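Local structure of mitochondrial association factor 1 (Toxoplasma gondii, 6BXS) at residues P39-R44 against H159-N164. The protein is a macro-domain-related membrane-associated factor of the parasite, encoded at a locus required for the direct manipulation of host mitochondria. Sequence-based numbering, arbitrary orientation.
Sequences PSPSKR and HGNEMN. With SO4 (sulfate ion), chain E.
P41 CG points into the dip formed by the side chains of N161, N164 and M163, 3.8 Å from M163 CB. N161 and N164 each meet the proline tip to tip: OD1 of N164 lies 3.5 Å from P41 CG, while its ND2 is hydrogen-bonded to the carbonyls of D38 and P158, and ND2 of N161 touches P41 CD. With CG anti to the backbone N (chi1 -163°), N161 OD1 accepts the backbone N of M163 at 3.0 Å, on a lone pair. This Asx turn fixes the rotation of the amide against P41. M163 is extended beyond CG and passes across the backbone of P41 to K43, with SD 3.5 Å from P41 O.

At one end, R44 bends at chi3 and its NH2 donates to E162 O at 3.2 Å, from above the carbonyl plane; E162 OE1 makes a long salt bridge with it. NH1 pairs with D165 and NE with the carbonyl of P210. At the other end, P39 sits over one face of the H159 ring, offset toward its rim, with CA 3.7 Å from H159 CG; H159 NE2 is hydrogen-bonded to O4 of a sulfate (3.2 Å), probably from the crystallisation liquor, and to the carbonyl of Y37.

This surface contact joins the loop leading into strand 45-50 to the loop between strands 147-152 and 166-170, just before 45-50 and 166-170 run parallel as sheet neighbours.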
loop_
_atom_site.group_PDB
_atom_site.type_symbol
_atom_site.label_atom_id
_atom_site.label_comp_id
_atom_site.label_asym_id
_atom_site.label_seq_id
_atom_site.Cartn_x
_atom_site.Cartn_y
_atom_site.Cartn_z
ATOM N N PRO A 39 4.844 7.818 16.150
ATOM C CA PRO A 39 4.118 8.749 17.024
ATOM C C PRO A 39 4.523 10.210 16.828
ATOM O O PRO A 39 3.737 11.106 17.142
ATOM C CB PRO A 39 4.490 8.269 18.432
ATOM C CG PRO A 39 5.788 7.566 18.269
ATOM C CD PRO A 39 5.744 6.932 16.912
ATOM N N SER A 40 5.730 10.438 16.316
ATOM C CA SER A 40 6.236 11.789 16.099
ATOM C C SER A 40 6.912 11.901 14.736
ATOM O O SER A 40 8.135 11.985 14.648
ATOM C CB SER A 40 7.217 12.180 17.206
ATOM O OG SER A 40 6.571 12.212 18.467
ATOM N N PRO A 41 6.108 11.901 13.663
ATOM C CA PRO A 41 6.642 11.990 12.302
ATOM C C PRO A 41 7.046 13.410 11.927
ATOM O O PRO A 41 6.452 14.368 12.425
ATOM C CB PRO A 41 5.473 11.511 11.444
ATOM C CG PRO A 41 4.269 11.938 12.211
ATOM C CD PRO A 41 4.636 11.832 13.670
ATOM N N SER A 42 8.045 13.537 11.061
ATOM C CA SER A 42 8.473 14.840 10.562
ATOM C C SER A 42 7.802 15.151 9.228
ATOM O O SER A 42 7.790 16.299 8.782
ATOM C CB SER A 42 9.994 14.883 10.414
ATOM O OG SER A 42 10.464 13.783 9.653
ATOM N N LYS A 43 7.246 14.120 8.596
ATOM C CA LYS A 43 6.560 14.280 7.320
ATOM C C LYS A 43 5.339 13.369 7.247
ATOM O O LYS A 43 5.144 12.498 8.099
ATOM C CB LYS A 43 7.516 13.988 6.162
ATOM C CG LYS A 43 7.976 12.545 6.084
ATOM C CD LYS A 43 9.188 12.387 5.178
ATOM C CE LYS A 43 10.426 13.028 5.787
ATOM N NZ LYS A 43 11.683 12.504 5.189
ATOM N N ARG A 44 4.520 13.580 6.224
ATOM C CA ARG A 44 3.273 12.843 6.077
ATOM C C ARG A 44 3.499 11.531 5.331
ATOM O O ARG A 44 3.581 11.506 4.103
ATOM C CB ARG A 44 2.236 13.691 5.344
ATOM C CG ARG A 44 2.078 15.104 5.897
ATOM C CD ARG A 44 1.000 15.868 5.143
ATOM N NE ARG A 44 -0.172 15.028 4.923
ATOM C CZ ARG A 44 -1.124 14.810 5.826
ATOM N NH1 ARG A 44 -2.140 14.014 5.530
ATOM N NH2 ARG A 44 -1.067 15.385 7.020
ATOM N N HIS A 159 -1.920 7.463 16.639
ATOM C CA HIS A 159 -1.137 8.284 17.560
ATOM C C HIS A 159 -1.662 9.716 17.648
ATOM O O HIS A 159 -0.970 10.602 18.146
ATOM C CB HIS A 159 0.337 8.290 17.142
ATOM C CG HIS A 159 0.876 6.928 16.832
ATOM N ND1 HIS A 159 0.913 5.916 17.765
ATOM C CD2 HIS A 159 1.392 6.411 15.692
ATOM C CE1 HIS A 159 1.432 4.831 17.214
ATOM N NE2 HIS A 159 1.730 5.105 15.958
ATOM N N GLY A 160 -2.885 9.934 17.170
ATOM C CA GLY A 160 -3.515 11.242 17.237
ATOM C C GLY A 160 -2.715 12.347 16.569
ATOM O O GLY A 160 -2.882 13.522 16.898
ATOM N N ASN A 161 -1.846 11.971 15.635
ATOM C CA ASN A 161 -1.023 12.937 14.915
ATOM C C ASN A 161 -1.595 13.233 13.533
ATOM O O ASN A 161 -1.778 12.324 12.724
ATOM C CB ASN A 161 0.412 12.428 14.782
ATOM C CG ASN A 161 1.388 13.529 14.412
ATOM O OD1 ASN A 161 1.354 14.058 13.302
ATOM N ND2 ASN A 161 2.266 13.880 15.345
ATOM N N GLU A 162 -1.858 14.512 13.274
ATOM C CA GLU A 162 -2.430 14.974 12.009
ATOM C C GLU A 162 -1.710 14.411 10.782
ATOM O O GLU A 162 -2.321 14.219 9.730
ATOM C CB GLU A 162 -2.397 16.506 11.958
ATOM C CG GLU A 162 -3.172 17.128 10.803
ATOM C CD GLU A 162 -2.525 18.401 10.286
ATOM O OE1 GLU A 162 -1.457 18.310 9.638
ATOM O OE2 GLU A 162 -3.081 19.493 10.529
ATOM N N MET A 163 -0.413 14.149 10.918
ATOM C CA MET A 163 0.400 13.714 9.784
ATOM C C MET A 163 0.220 12.235 9.435
ATOM O O MET A 163 0.736 11.775 8.416
ATOM C CB MET A 163 1.879 13.981 10.066
ATOM C CG MET A 163 2.247 15.452 10.140
ATOM S SD MET A 163 4.024 15.687 10.327
ATOM C CE MET A 163 4.141 17.472 10.222
ATOM N N ASN A 164 -0.508 11.500 10.274
ATOM C CA ASN A 164 -0.687 10.060 10.082
ATOM C C ASN A 164 -2.073 9.683 9.553
ATOM O O ASN A 164 -2.483 8.528 9.652
ATOM C CB ASN A 164 -0.435 9.322 11.403
ATOM C CG ASN A 164 1.008 9.418 11.860
ATOM O OD1 ASN A 164 1.914 9.618 11.055
ATOM N ND2 ASN A 164 1.225 9.266 13.163
HETATM S S SO4 E . 1.417 1.108 15.043
HETATM O O1 SO4 E . -0.003 1.041 15.380
HETATM O O2 SO4 E . 1.780 -0.059 14.244
HETATM O O3 SO4 E . 2.216 1.125 16.266
HETATM O O4 SO4 E . 1.677 2.326 14.280
#